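Side-chain contacts in sesquisabinene B synthase 2 (Santalum album, PDB 6A2A), which probably catalyses the magnesium- or manganese-dependent cyclisation of farnesyl diphosphate to the sesquiterpene sesquisabinene B: residues Arg89-Lys94 against Leu239-Tyr244; Glu223-Ile228 against Met554-His559; Leu71-Met76 against Glu98-Glu103. All coordinates share one frame; numbering follows the deposited sequence.

Contact 1: Arg89-Lys94 against Leu239-Tyr244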
ATOM      1  N   ARG A  89      11.829  27.707  18.164  1.00 21.05           N
ATOM      2  CA  ARG A  89      11.310  26.436  18.664  1.00 21.17           C
ATOM      3  C   ARG A  89       9.804  26.403  18.606  1.00 22.03           C
ATOM      4  O   ARG A  89       9.192  25.489  18.160  1.00 19.97           O
ATOM      5  CB  ARG A  89      11.745  26.255  20.104  1.00 20.43           C
ATOM      6  CG  ARG A  89      11.124  25.083  20.832  1.00 20.15           C
ATOM      7  CD  ARG A  89       9.871  25.463  21.562  1.00 20.47           C
ATOM      8  NE  ARG A  89       9.228  24.367  22.261  1.00 21.06           N
ATOM      9  CZ  ARG A  89       9.483  24.016  23.497  1.00 21.45           C
ATOM     10  NH1 ARG A  89      10.379  24.654  24.197  1.00 22.71           N
ATOM     11  NH2 ARG A  89       8.823  23.035  24.046  1.00 22.12           N
ATOM     12  N   ARG A  90       9.232  27.508  19.029  1.00 21.37           N
ATOM     13  CA  ARG A  90       7.805  27.647  19.148  1.00 22.65           C
ATOM     14  C   ARG A  90       7.062  27.714  17.812  1.00 20.94           C
ATOM     15  O   ARG A  90       5.972  27.290  17.680  1.00 19.60           O
ATOM     16  CB  ARG A  90       7.483  28.759  20.109  1.00 25.65           C
ATOM     17  CG  ARG A  90       6.124  28.642  20.641  1.00 30.06           C
ATOM     18  CD  ARG A  90       5.875  29.482  21.844  1.00 32.41           C
ATOM     19  NE  ARG A  90       4.530  29.253  22.290  1.00 26.32           N
ATOM     20  CZ  ARG A  90       4.060  29.697  23.435  1.00 28.50           C
ATOM     21  NH1 ARG A  90       4.837  30.407  24.205  1.00 25.29           N
ATOM     22  NH2 ARG A  90       2.833  29.417  23.809  1.00 25.61           N
ATOM     23  N   LEU A  91       7.779  28.148  16.792  1.00 18.59           N
ATOM     24  CA  LEU A  91       7.312  28.159  15.450  1.00 19.27           C
ATOM     25  C   LEU A  91       7.429  26.761  14.771  1.00 18.51           C
ATOM     26  O   LEU A  91       7.076  26.631  13.644  1.00 22.57           O
ATOM     27  CB  LEU A  91       8.105  29.180  14.632  1.00 21.69           C
ATOM     28  CG  LEU A  91       7.769  30.628  14.913  1.00 22.42           C
ATOM     29  CD1 LEU A  91       8.782  31.551  14.290  1.00 21.66           C
ATOM     30  CD2 LEU A  91       6.353  30.980  14.512  1.00 21.24           C
ATOM     31  N   GLY A  92       7.983  25.772  15.466  1.00 20.15           N
ATOM     32  CA  GLY A  92       8.134  24.431  14.994  1.00 19.89           C
ATOM     33  C   GLY A  92       9.338  24.223  14.107  1.00 23.95           C
ATOM     34  O   GLY A  92       9.379  23.311  13.345  1.00 22.91           O
ATOM     35  N   LEU A  93      10.334  25.076  14.270  1.00 25.19           N
ATOM     36  CA  LEU A  93      11.496  25.050  13.415  1.00 26.78           C
ATOM     37  C   LEU A  93      12.797  24.555  14.001  1.00 25.69           C
ATOM     38  O   LEU A  93      13.751  24.489  13.321  1.00 26.83           O
ATOM     39  CB  LEU A  93      11.729  26.439  12.842  1.00 27.89           C
ATOM     40  CG  LEU A  93      10.611  27.072  12.048  1.00 27.97           C
ATOM     41  CD1 LEU A  93      10.869  28.555  11.848  1.00 27.36           C
ATOM     42  CD2 LEU A  93      10.420  26.367  10.741  1.00 23.98           C
ATOM     43  N   LYS A  94      12.813  24.217  15.260  1.00 24.91           N
ATOM     44  CA  LYS A  94      14.071  23.747  15.844  1.00 27.77           C
ATOM     45  C   LYS A  94      14.677  22.604  15.011  1.00 28.88           C
ATOM     46  O   LYS A  94      15.908  22.493  14.914  1.00 25.99           O
ATOM     47  CB  LYS A  94      13.890  23.345  17.308  1.00 30.22           C
ATOM     48  CG  LYS A  94      15.198  23.196  18.066  1.00 31.31           C
ATOM     49  CD  LYS A  94      15.094  23.200  19.576  1.00 36.04           C
ATOM     50  CE  LYS A  94      14.850  21.832  20.167  1.00 45.56           C
ATOM     51  NZ  LYS A  94      16.081  21.004  20.106  1.00 48.51           N
ATOM     52  N   LEU A 239       9.959  39.529  10.438  1.00 35.24           N
ATOM     53  CA  LEU A 239       9.147  39.123   9.272  1.00 34.74           C
ATOM     54  C   LEU A 239       9.845  38.022   8.475  1.00 29.53           C
ATOM     55  O   LEU A 239       9.175  37.264   7.834  1.00 31.23           O
ATOM     56  CB  LEU A 239       8.845  40.319   8.358  1.00 34.34           C
ATOM     57  CG  LEU A 239       7.883  41.352   8.931  1.00 39.72           C
ATOM     58  CD1 LEU A 239       7.789  42.561   8.005  1.00 40.85           C
ATOM     59  CD2 LEU A 239       6.500  40.757   9.153  1.00 40.24           C
ATOM     60  N   THR A 240      11.156  37.983   8.426  1.00 31.30           N
ATOM     61  CA  THR A 240      11.870  36.927   7.695  1.00 30.75           C
ATOM     62  C   THR A 240      11.625  35.567   8.393  1.00 28.62           C
ATOM     63  O   THR A 240      11.396  34.563   7.753  1.00 30.04           O
ATOM     64  CB  THR A 240      13.384  37.156   7.672  1.00 34.66           C
ATOM     65  OG1 THR A 240      13.726  38.396   7.032  1.00 38.31           O
ATOM     66  CG2 THR A 240      14.117  36.029   6.983  1.00 36.69           C
ATOM     67  N   LEU A 241      11.764  35.563   9.703  1.00 31.00           N
ATOM     68  CA  LEU A 241      11.526  34.321  10.490  1.00 29.30           C
ATOM     69  C   LEU A 241      10.068  33.891  10.268  1.00 32.52           C
ATOM     70  O   LEU A 241       9.810  32.722   9.976  1.00 30.54           O
ATOM     71  CB  LEU A 241      11.828  34.555  11.975  1.00 28.29           C
ATOM     72  CG  LEU A 241      11.552  33.351  12.888  1.00 26.83           C
ATOM     73  CD1 LEU A 241      12.340  32.129  12.423  1.00 30.43           C
ATOM     74  CD2 LEU A 241      11.859  33.644  14.331  1.00 30.41           C
ATOM     75  N   LEU A 242       9.131  34.843  10.379  1.00 29.99           N
ATOM     76  CA  LEU A 242       7.716  34.579  10.224  1.00 28.59           C
ATOM     77  C   LEU A 242       7.464  34.008   8.836  1.00 33.27           C
ATOM     78  O   LEU A 242       6.772  32.983   8.700  1.00 27.43           O
ATOM     79  CB  LEU A 242       6.864  35.836  10.464  1.00 29.96           C
ATOM     80  CG  LEU A 242       5.370  35.664  10.182  1.00 29.21           C
ATOM     81  CD1 LEU A 242       4.740  34.668  11.165  1.00 30.50           C
ATOM     82  CD2 LEU A 242       4.616  36.988  10.223  1.00 28.74           C
ATOM     83  N   ARG A 243       8.008  34.661   7.807  1.00 26.81           N
ATOM     84  CA  ARG A 243       7.818  34.213   6.460  1.00 29.96           C
ATOM     85  C   ARG A 243       8.341  32.777   6.285  1.00 26.95           C
ATOM     86  O   ARG A 243       7.674  31.947   5.639  1.00 29.13           O
ATOM     87  CB  ARG A 243       8.527  35.171   5.486  1.00 31.44           C
ATOM     88  CG  ARG A 243       7.765  36.473   5.246  1.00 38.40           C
ATOM     89  CD  ARG A 243       8.602  37.511   4.485  1.00 40.79           C
ATOM     90  NE  ARG A 243       8.981  37.057   3.147  1.00 44.32           N
ATOM     91  CZ  ARG A 243      10.182  37.237   2.600  1.00 47.25           C
ATOM     92  NH1 ARG A 243      10.489  36.625   1.466  1.00 48.57           N
ATOM     93  NH2 ARG A 243      11.083  37.992   3.208  1.00 44.02           N
ATOM     94  N   TYR A 244       9.519  32.478   6.810  1.00 28.94           N
ATOM     95  CA  TYR A 244      10.094  31.139   6.718  1.00 25.58           C
ATOM     96  C   TYR A 244       9.199  30.122   7.469  1.00 25.50           C
ATOM     97  O   TYR A 244       8.999  29.011   6.969  1.00 27.67           O
ATOM     98  CB  TYR A 244      11.508  31.066   7.286  1.00 26.48           C
ATOM     99  CG  TYR A 244      12.129  29.697   7.159  1.00 27.24           C
ATOM    100  CD1 TYR A 244      12.283  29.083   5.931  1.00 29.93           C
ATOM    101  CD2 TYR A 244      12.475  28.977   8.283  1.00 30.15           C
ATOM    102  CE1 TYR A 244      12.767  27.791   5.816  1.00 32.62           C
ATOM    103  CE2 TYR A 244      12.996  27.692   8.182  1.00 31.26           C
ATOM    104  CZ  TYR A 244      13.116  27.091   6.951  1.00 29.01           C
ATOM    105  OH  TYR A 244      13.673  25.858   6.843  1.00 29.60           O
TER
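Leu91 and Leu93 reach from the turn after helix 78-90, in the N-terminal domain of the terpene synthase, to Leu241 and Tyr244 at the start of helix 239-270, and everything that passes between the two segments is apolar. In the aliphatic part, methyl CD1 of Leu91 comes down on the fork of Leu241, 3.6 Å from its CG and 3.7 Å from its CD2, the two chains crossing obliquely. Leu93 runs antiparallel alongside the same leucine, its CD1 lying 3.9 Å from Leu241 CD1. Leu241 can serve both because its CG stands anti to its own nitrogen (chi1 177°), which carries the fork towards the turn.

The aromatic part belongs to Leu93. Both its methyls lie against the CD2-CE2 flank of the Tyr244 ring, CD1 at 3.9 Å from Tyr244 CD2 and CD2 coming in obliquely to 3.9 Å from Tyr244 CE2. Trimming Leu93 to an alanine would probably open a gap between Leu241 and the Tyr244 ring, leaving that flank of the ring without its aliphatic packing.

Backbone geometry brings the leucines together: Gly92, with phi 82°, closes helix 78-90 in a Schellman motif and lets the residues flanking it face the same helix. Phe227, Ile228 and Ala245 extend the apolar surroundings, whereas the charges of Arg89 and Arg243 are paired elsewhere, with Glu133 and Glu565. With all four touching residues buried and no hydrogen bond between the segments, this joint between a turn and the start of a helix rests on shape and exclusion of water.

Contact 2: Glu223-Ile228 against Met554-His559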
ATOM      1  N   GLU A 223       1.347  23.249  18.223  1.00 17.81           N
ATOM      2  CA  GLU A 223       1.759  24.538  18.808  1.00 19.66           C
ATOM      3  C   GLU A 223       2.304  25.455  17.705  1.00 20.54           C
ATOM      4  O   GLU A 223       2.080  26.693  17.779  1.00 20.78           O
ATOM      5  CB  GLU A 223       2.812  24.344  19.910  1.00 18.82           C
ATOM      6  CG  GLU A 223       3.190  25.645  20.622  1.00 20.98           C
ATOM      7  CD  GLU A 223       2.068  26.374  21.338  1.00 17.87           C
ATOM      8  OE1 GLU A 223       0.909  25.860  21.485  1.00 20.52           O
ATOM      9  OE2 GLU A 223       2.329  27.605  21.680  1.00 22.08           O
ATOM     10  N   ALA A 224       3.004  24.904  16.755  1.00 20.07           N
ATOM     11  CA  ALA A 224       3.610  25.718  15.688  1.00 20.91           C
ATOM     12  C   ALA A 224       2.508  26.469  14.924  1.00 22.13           C
ATOM     13  O   ALA A 224       2.656  27.679  14.624  1.00 23.06           O
ATOM     14  CB  ALA A 224       4.443  24.895  14.768  1.00 20.99           C
ATOM     15  N   ARG A 225       1.441  25.774  14.601  1.00 22.19           N
ATOM     16  CA  ARG A 225       0.391  26.434  13.830  1.00 22.18           C
ATOM     17  C   ARG A 225      -0.307  27.531  14.639  1.00 22.66           C
ATOM     18  O   ARG A 225      -0.683  28.574  14.058  1.00 23.12           O
ATOM     19  CB  ARG A 225      -0.685  25.449  13.376  1.00 21.90           C
ATOM     20  CG  ARG A 225      -1.720  26.078  12.453  1.00 23.46           C
ATOM     21  CD  ARG A 225      -1.118  26.547  11.152  1.00 24.37           C
ATOM     22  NE  ARG A 225      -2.108  27.368  10.405  1.00 24.52           N
ATOM     23  CZ  ARG A 225      -2.312  28.678  10.567  1.00 29.95           C
ATOM     24  NH1 ARG A 225      -1.677  29.339  11.518  1.00 26.96           N
ATOM     25  NH2 ARG A 225      -3.123  29.337   9.735  1.00 30.48           N
ATOM     26  N   TRP A 226      -0.555  27.301  15.919  1.00 20.67           N
ATOM     27  CA  TRP A 226      -1.153  28.305  16.783  1.00 20.05           C
ATOM     28  C   TRP A 226      -0.193  29.502  16.902  1.00 22.49           C
ATOM     29  O   TRP A 226      -0.616  30.678  16.810  1.00 21.23           O
ATOM     30  CB  TRP A 226      -1.436  27.736  18.165  1.00 21.08           C
ATOM     31  CG  TRP A 226      -2.089  28.696  19.099  1.00 21.29           C
ATOM     32  CD1 TRP A 226      -3.426  28.974  19.178  1.00 26.31           C
ATOM     33  CD2 TRP A 226      -1.435  29.573  20.033  1.00 21.86           C
ATOM     34  NE1 TRP A 226      -3.652  29.908  20.153  1.00 24.21           N
ATOM     35  CE2 TRP A 226      -2.447  30.286  20.695  1.00 24.41           C
ATOM     36  CE3 TRP A 226      -0.106  29.786  20.412  1.00 23.85           C
ATOM     37  CZ2 TRP A 226      -2.159  31.220  21.693  1.00 24.85           C
ATOM     38  CZ3 TRP A 226       0.175  30.708  21.407  1.00 25.27           C
ATOM     39  CH2 TRP A 226      -0.838  31.399  22.035  1.00 22.65           C
ATOM     40  N   PHE A 227       1.078  29.205  17.169  1.00 19.64           N
ATOM     41  CA  PHE A 227       2.041  30.281  17.459  1.00 22.12           C
ATOM     42  C   PHE A 227       2.374  31.086  16.190  1.00 22.04           C
ATOM     43  O   PHE A 227       2.775  32.262  16.337  1.00 23.80           O
ATOM     44  CB  PHE A 227       3.286  29.707  18.122  1.00 23.42           C
ATOM     45  CG  PHE A 227       4.227  30.777  18.572  1.00 24.27           C
ATOM     46  CD1 PHE A 227       3.874  31.627  19.597  1.00 26.96           C
ATOM     47  CD2 PHE A 227       5.388  31.017  17.869  1.00 24.87           C
ATOM     48  CE1 PHE A 227       4.715  32.687  19.931  1.00 29.21           C
ATOM     49  CE2 PHE A 227       6.254  32.021  18.250  1.00 25.42           C
ATOM     50  CZ  PHE A 227       5.901  32.861  19.275  1.00 27.79           C
ATOM     51  N   ILE A 228       2.282  30.521  15.010  1.00 21.57           N
ATOM     52  CA  ILE A 228       2.501  31.317  13.784  1.00 24.42           C
ATOM     53  C   ILE A 228       1.531  32.521  13.785  1.00 26.83           C
ATOM     54  O   ILE A 228       1.938  33.647  13.510  1.00 27.13           O
ATOM     55  CB  ILE A 228       2.377  30.455  12.524  1.00 26.68           C
ATOM     56  CG1 ILE A 228       3.649  29.644  12.295  1.00 27.04           C
ATOM     57  CG2 ILE A 228       2.041  31.301  11.306  1.00 29.05           C
ATOM     58  CD1 ILE A 228       3.457  28.531  11.310  1.00 25.22           C
ATOM     59  N   MET A 554      -8.146  20.754  10.445  1.00 26.26           N
ATOM     60  CA  MET A 554      -8.294  21.703   9.313  1.00 28.75           C
ATOM     61  C   MET A 554      -7.056  22.599   9.278  1.00 28.99           C
ATOM     62  O   MET A 554      -6.475  22.841   8.232  1.00 30.62           O
ATOM     63  CB  MET A 554      -9.534  22.597   9.465  1.00 33.76           C
ATOM     64  CG  MET A 554     -10.855  21.902   9.167  1.00 35.41           C
ATOM     65  SD  MET A 554     -10.998  21.483   7.400  1.00 41.54           S
ATOM     66  CE  MET A 554     -12.747  21.097   7.282  1.00 55.37           C
ATOM     67  N   SER A 555      -6.619  23.067  10.429  1.00 27.74           N
ATOM     68  CA  SER A 555      -5.525  24.049  10.376  1.00 29.97           C
ATOM     69  C   SER A 555      -4.173  23.366  10.182  1.00 27.66           C
ATOM     70  O   SER A 555      -3.238  23.988   9.643  1.00 24.86           O
ATOM     71  CB  SER A 555      -5.522  24.937  11.571  1.00 33.61           C
ATOM     72  OG  SER A 555      -5.218  24.199  12.709  1.00 35.87           O
ATOM     73  N   VAL A 556      -4.016  22.132  10.665  1.00 25.53           N
ATOM     74  CA  VAL A 556      -2.700  21.519  10.627  1.00 24.35           C
ATOM     75  C   VAL A 556      -2.504  20.628   9.411  1.00 22.63           C
ATOM     76  O   VAL A 556      -1.440  20.651   8.861  1.00 24.71           O
ATOM     77  CB  VAL A 556      -2.397  20.825  11.969  1.00 26.12           C
ATOM     78  CG1 VAL A 556      -1.133  19.996  11.916  1.00 25.85           C
ATOM     79  CG2 VAL A 556      -2.298  21.915  13.027  1.00 26.35           C
ATOM     80  N   LEU A 557      -3.548  19.956   8.900  1.00 23.33           N
ATOM     81  CA  LEU A 557      -3.364  18.996   7.850  1.00 23.76           C
ATOM     82  C   LEU A 557      -3.979  19.452   6.519  1.00 25.39           C
ATOM     83  O   LEU A 557      -3.413  19.146   5.431  1.00 26.51           O
ATOM     84  CB  LEU A 557      -3.997  17.688   8.308  1.00 26.22           C
ATOM     85  CG  LEU A 557      -3.974  16.554   7.298  1.00 28.42           C
ATOM     86  CD1 LEU A 557      -2.555  16.131   6.954  1.00 31.86           C
ATOM     87  CD2 LEU A 557      -4.754  15.358   7.828  1.00 32.17           C
ATOM     88  N   ILE A 558      -5.145  20.089   6.588  1.00 25.91           N
ATOM     89  CA  ILE A 558      -5.973  20.325   5.382  1.00 26.87           C
ATOM     90  C   ILE A 558      -5.631  21.656   4.700  1.00 28.02           C
ATOM     91  O   ILE A 558      -5.477  21.684   3.480  1.00 29.27           O
ATOM     92  CB  ILE A 558      -7.467  20.327   5.719  1.00 30.09           C
ATOM     93  CG1 ILE A 558      -7.941  19.082   6.484  1.00 29.77           C
ATOM     94  CG2 ILE A 558      -8.288  20.558   4.449  1.00 33.06           C
ATOM     95  CD1 ILE A 558      -7.650  17.789   5.822  1.00 28.07           C
ATOM     96  N   HIS A 559      -5.628  22.742   5.452  1.00 28.62           N
ATOM     97  CA  HIS A 559      -5.548  24.115   4.854  1.00 30.83           C
ATOM     98  C   HIS A 559      -4.125  24.641   4.919  1.00 30.57           C
ATOM     99  O   HIS A 559      -3.613  24.828   6.025  1.00 27.38           O
ATOM    100  CB  HIS A 559      -6.450  25.106   5.591  1.00 35.12           C
ATOM    101  CG  HIS A 559      -7.908  24.886   5.392  1.00 39.29           C
ATOM    102  ND1 HIS A 559      -8.814  25.040   6.415  1.00 46.91           N
ATOM    103  CD2 HIS A 559      -8.622  24.487   4.318  1.00 50.20           C
ATOM    104  CE1 HIS A 559     -10.027  24.748   5.980  1.00 46.51           C
ATOM    105  NE2 HIS A 559      -9.936  24.395   4.704  1.00 44.80           N
TER
HETATM  106  O   HOH W   1      -3.871  26.212   8.275  1.00 34.50           O
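Arg225 lies along the flank of Ser555 and Val556, apolar stem first and polar end last. Its CB rests 3.9 Å from Val556 CG2, then CG passes 4.0 Å from Ser555 OG, and CD comes to 3.6 Å from Ser555 O. With CG anti to the backbone nitrogen (chi1 -174°) and a bend at chi2 (64°), the chain runs past the serine and presents the guanidinium edge to the carbonyl. Arg225 NE and Ser555 O stay 3.6 Å apart, and a water joins them: lying in the guanidinium plane, it accepts from Arg225 NE at 3.0 Å and donates to Ser555 O and to His559 O, each at 2.7 Å. Three bonds thus fix this water.

NH1 is turned from the water and forms a salt bridge with Asp229, one turn further along its own helix. Gln253, from helix 239-270, also donates to His559 O. Helix 546-558, the last modelled helix of this alpha-helical fold, finishes here with a wider pi-type turn, packed against helix 220-232. The charge of Arg225 lies near the carbonyls of a helix C-terminal end, probably a favourable setting, and water carries the polar link between the two helices.

Contact 3: Leu71-Met76 against Glu98-Glu103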
ATOM      1  N   LEU A  71      20.602  34.685  11.313  1.00 35.87           N
ATOM      2  CA  LEU A  71      20.003  35.362  12.461  1.00 34.39           C
ATOM      3  C   LEU A  71      20.296  34.596  13.751  1.00 35.81           C
ATOM      4  O   LEU A  71      20.639  35.186  14.748  1.00 35.54           O
ATOM      5  CB  LEU A  71      18.493  35.503  12.249  1.00 35.79           C
ATOM      6  CG  LEU A  71      18.072  36.430  11.116  1.00 36.84           C
ATOM      7  CD1 LEU A  71      16.592  36.256  10.783  1.00 39.80           C
ATOM      8  CD2 LEU A  71      18.327  37.871  11.504  1.00 41.92           C
ATOM      9  N   ILE A  72      20.147  33.276  13.746  1.00 32.28           N
ATOM     10  CA  ILE A  72      20.400  32.510  14.956  1.00 34.89           C
ATOM     11  C   ILE A  72      21.881  32.677  15.349  1.00 34.63           C
ATOM     12  O   ILE A  72      22.228  32.673  16.524  1.00 33.28           O
ATOM     13  CB  ILE A  72      20.011  31.020  14.761  1.00 33.39           C
ATOM     14  CG1 ILE A  72      18.513  30.840  14.458  1.00 35.38           C
ATOM     15  CG2 ILE A  72      20.420  30.225  15.974  1.00 33.03           C
ATOM     16  CD1 ILE A  72      18.112  29.451  13.999  1.00 36.04           C
ATOM     17  N   LYS A  73      22.745  32.801  14.355  1.00 36.31           N
ATOM     18  CA  LYS A  73      24.214  32.878  14.570  1.00 42.45           C
ATOM     19  C   LYS A  73      24.638  34.308  14.945  1.00 44.09           C
ATOM     20  O   LYS A  73      25.631  34.489  15.618  1.00 45.33           O
ATOM     21  CB  LYS A  73      24.963  32.430  13.310  1.00 45.40           C
ATOM     22  CG  LYS A  73      25.009  30.925  13.073  1.00 51.30           C
ATOM     23  CD  LYS A  73      25.674  30.541  11.755  1.00 57.57           C
ATOM     24  CE  LYS A  73      26.319  29.170  11.780  1.00 61.80           C
ATOM     25  NZ  LYS A  73      27.664  29.179  11.154  1.00 67.41           N
ATOM     26  N   GLN A  74      23.859  35.303  14.547  1.00 44.59           N
ATOM     27  CA  GLN A  74      24.252  36.736  14.674  1.00 44.75           C
ATOM     28  C   GLN A  74      24.376  37.139  16.156  1.00 42.82           C
ATOM     29  O   GLN A  74      23.663  36.640  17.037  1.00 35.43           O
ATOM     30  CB  GLN A  74      23.265  37.535  13.820  1.00 44.01           C
ATOM     31  CG  GLN A  74      22.892  38.925  14.291  1.00 46.13           C
ATOM     32  CD  GLN A  74      21.779  39.443  13.406  1.00 45.68           C
ATOM     33  OE1 GLN A  74      21.741  39.182  12.205  1.00 44.53           O
ATOM     34  NE2 GLN A  74      20.837  40.148  14.003  1.00 46.69           N
ATOM     35  N   THR A  75      25.331  38.023  16.452  1.00 35.09           N
ATOM     36  CA  THR A  75      25.469  38.542  17.807  1.00 37.23           C
ATOM     37  C   THR A  75      24.214  39.320  18.171  1.00 36.78           C
ATOM     38  O   THR A  75      23.754  40.152  17.363  1.00 37.79           O
ATOM     39  CB  THR A  75      26.659  39.498  17.977  1.00 41.64           C
ATOM     40  OG1 THR A  75      27.743  38.904  17.278  1.00 45.63           O
ATOM     41  CG2 THR A  75      27.027  39.723  19.426  1.00 42.76           C
ATOM     42  N   MET A  76      23.674  38.967  19.338  1.00 36.22           N
ATOM     43  CA  MET A  76      22.576  39.644  19.969  1.00 31.50           C
ATOM     44  C   MET A  76      22.893  39.772  21.441  1.00 33.25           C
ATOM     45  O   MET A  76      23.723  39.014  21.934  1.00 37.32           O
ATOM     46  CB  MET A  76      21.285  38.824  19.803  1.00 29.78           C
ATOM     47  CG  MET A  76      20.892  38.632  18.374  1.00 33.97           C
ATOM     48  SD  MET A  76      19.344  37.698  18.283  1.00 35.85           S
ATOM     49  CE  MET A  76      19.174  37.541  16.513  1.00 34.51           C
ATOM     50  N   GLU A  98      19.064  22.630  14.402  1.00 28.04           N
ATOM     51  CA  GLU A  98      19.422  22.005  15.658  1.00 27.88           C
ATOM     52  C   GLU A  98      20.847  22.417  16.093  1.00 28.06           C
ATOM     53  O   GLU A  98      21.082  22.714  17.262  1.00 29.39           O
ATOM     54  CB  GLU A  98      19.359  20.481  15.535  1.00 29.78           C
ATOM     55  CG  GLU A  98      17.946  19.937  15.387  1.00 28.29           C
ATOM     56  CD  GLU A  98      17.102  19.903  16.647  1.00 31.95           C
ATOM     57  OE1 GLU A  98      17.548  20.371  17.720  1.00 33.59           O
ATOM     58  OE2 GLU A  98      15.935  19.429  16.538  1.00 35.76           O
ATOM     59  N   THR A  99      21.772  22.390  15.157  1.00 31.74           N
ATOM     60  CA  THR A  99      23.174  22.762  15.421  1.00 33.53           C
ATOM     61  C   THR A  99      23.247  24.218  15.898  1.00 33.41           C
ATOM     62  O   THR A  99      23.815  24.521  16.933  1.00 31.57           O
ATOM     63  CB  THR A  99      24.029  22.503  14.170  1.00 37.93           C
ATOM     64  OG1 THR A  99      24.194  21.080  14.132  1.00 40.39           O
ATOM     65  CG2 THR A  99      25.364  23.207  14.203  1.00 45.51           C
ATOM     66  N   GLU A 100      22.637  25.100  15.143  1.00 35.05           N
ATOM     67  CA  GLU A 100      22.760  26.537  15.420  1.00 36.28           C
ATOM     68  C   GLU A 100      22.069  26.889  16.740  1.00 33.37           C
ATOM     69  O   GLU A 100      22.566  27.737  17.485  1.00 32.92           O
ATOM     70  CB  GLU A 100      22.139  27.356  14.295  1.00 33.72           C
ATOM     71  CG  GLU A 100      22.791  27.125  12.945  1.00 40.56           C
ATOM     72  CD  GLU A 100      22.395  25.886  12.170  1.00 46.31           C
ATOM     73  OE1 GLU A 100      21.545  25.111  12.670  1.00 46.52           O
ATOM     74  OE2 GLU A 100      22.963  25.685  11.077  1.00 48.98           O
ATOM     75  N   VAL A 101      20.885  26.290  17.015  1.00 29.80           N
ATOM     76  CA  VAL A 101      20.180  26.615  18.260  1.00 25.42           C
ATOM     77  C   VAL A 101      21.015  26.147  19.444  1.00 29.35           C
ATOM     78  O   VAL A 101      21.121  26.853  20.445  1.00 27.27           O
ATOM     79  CB  VAL A 101      18.761  26.020  18.291  1.00 26.61           C
ATOM     80  CG1 VAL A 101      18.174  26.072  19.673  1.00 26.79           C
ATOM     81  CG2 VAL A 101      17.880  26.695  17.263  1.00 27.75           C
ATOM     82  N   LYS A 102      21.594  24.931  19.346  1.00 29.59           N
ATOM     83  CA  LYS A 102      22.320  24.412  20.470  1.00 29.06           C
ATOM     84  C   LYS A 102      23.547  25.307  20.733  1.00 28.61           C
ATOM     85  O   LYS A 102      23.887  25.608  21.883  1.00 35.89           O
ATOM     86  CB  LYS A 102      22.761  22.967  20.206  1.00 33.91           C
ATOM     87  CG  LYS A 102      23.607  22.344  21.310  1.00 37.84           C
ATOM     88  CD  LYS A 102      22.962  22.398  22.683  1.00 41.86           C
ATOM     89  CE  LYS A 102      23.691  21.557  23.709  1.00 48.30           C
ATOM     90  NZ  LYS A 102      23.839  20.151  23.247  1.00 51.17           N
ATOM     91  N   GLU A 103      24.189  25.684  19.647  1.00 37.63           N
ATOM     92  CA  GLU A 103      25.410  26.494  19.690  1.00 39.09           C
ATOM     93  C   GLU A 103      25.064  27.862  20.265  1.00 35.15           C
ATOM     94  O   GLU A 103      25.756  28.342  21.128  1.00 36.55           O
ATOM     95  CB  GLU A 103      26.052  26.528  18.300  1.00 47.25           C
ATOM     96  CG  GLU A 103      26.587  25.149  17.913  1.00 58.21           C
ATOM     97  CD  GLU A 103      27.456  25.049  16.675  1.00 63.83           C
ATOM     98  OE1 GLU A 103      27.115  25.677  15.650  1.00 73.90           O
ATOM     99  OE2 GLU A 103      28.468  24.318  16.740  1.00 71.10           O
TER
HETATM  100  O   HOH W   2      24.062  29.895  16.304  1.00 40.17           O
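A flat peptide group, the one joining Glu100 to Val101, takes the main contact: methyl CG2 of Ile72 sits over one of its faces, 3.6 Å from Glu100 O and 4.1 Å from Val101 N. The other flat group, the Glu100 carboxylate, meets neither Ile72 nor Lys73 with a face or an edge. Instead its stem does the touching. Glu100 CB packs at 3.7 Å from Ile72 CG2, the two side chains crossing at about a right angle, and Glu100 CG lies 4.2 Å from Lys73 CE.

The second branch of Ile72 goes elsewhere. CG1 stands anti to the carbonyl carbon (chi1 -62°), and from there CD1 extends to 4.3 Å from Val101 CG2; Phe84, Ile85 and Phe97 also pack on the Ile72 side chain. A water donates to Glu100 O at 2.9 Å and, weakly, to Ile72 O, which also receives a bond from Lys81.

Lys73 NZ stays 5.9 Å from Glu100 OE2, too far for a salt bridge, although the opposite charges may still attract. Helices 55-73 and 98-110 are therefore joined at this margin of the N-terminal domain by buried aliphatic packing, supplemented by water and loosely matched charges.

In the fold
The contacts differ in burial. Contact 1 is wholly buried and apolar; contacts 2 and 3 are partly buried, and each adds a bridging water, gripping an arginine in contact 2 but spanning two backbone carbonyls, one of them weakly, in contact 3. Contact 3 lies furthest from the chain's centre, about 26 Å between centres, and contact 2 nearest, at about 15 Å. They join three different helix pairs, none shared, although helices 55-73, 78-90 and 98-110 are consecutive, as are 220-232 and 239-270. Contact 1 touches contact 2 through the Arg90-Glu223 salt bridge and contact 3, more lightly, through Lys94 and Val101. All lie away from the magnesium-binding residues, as packing between helices of a terpene synthase.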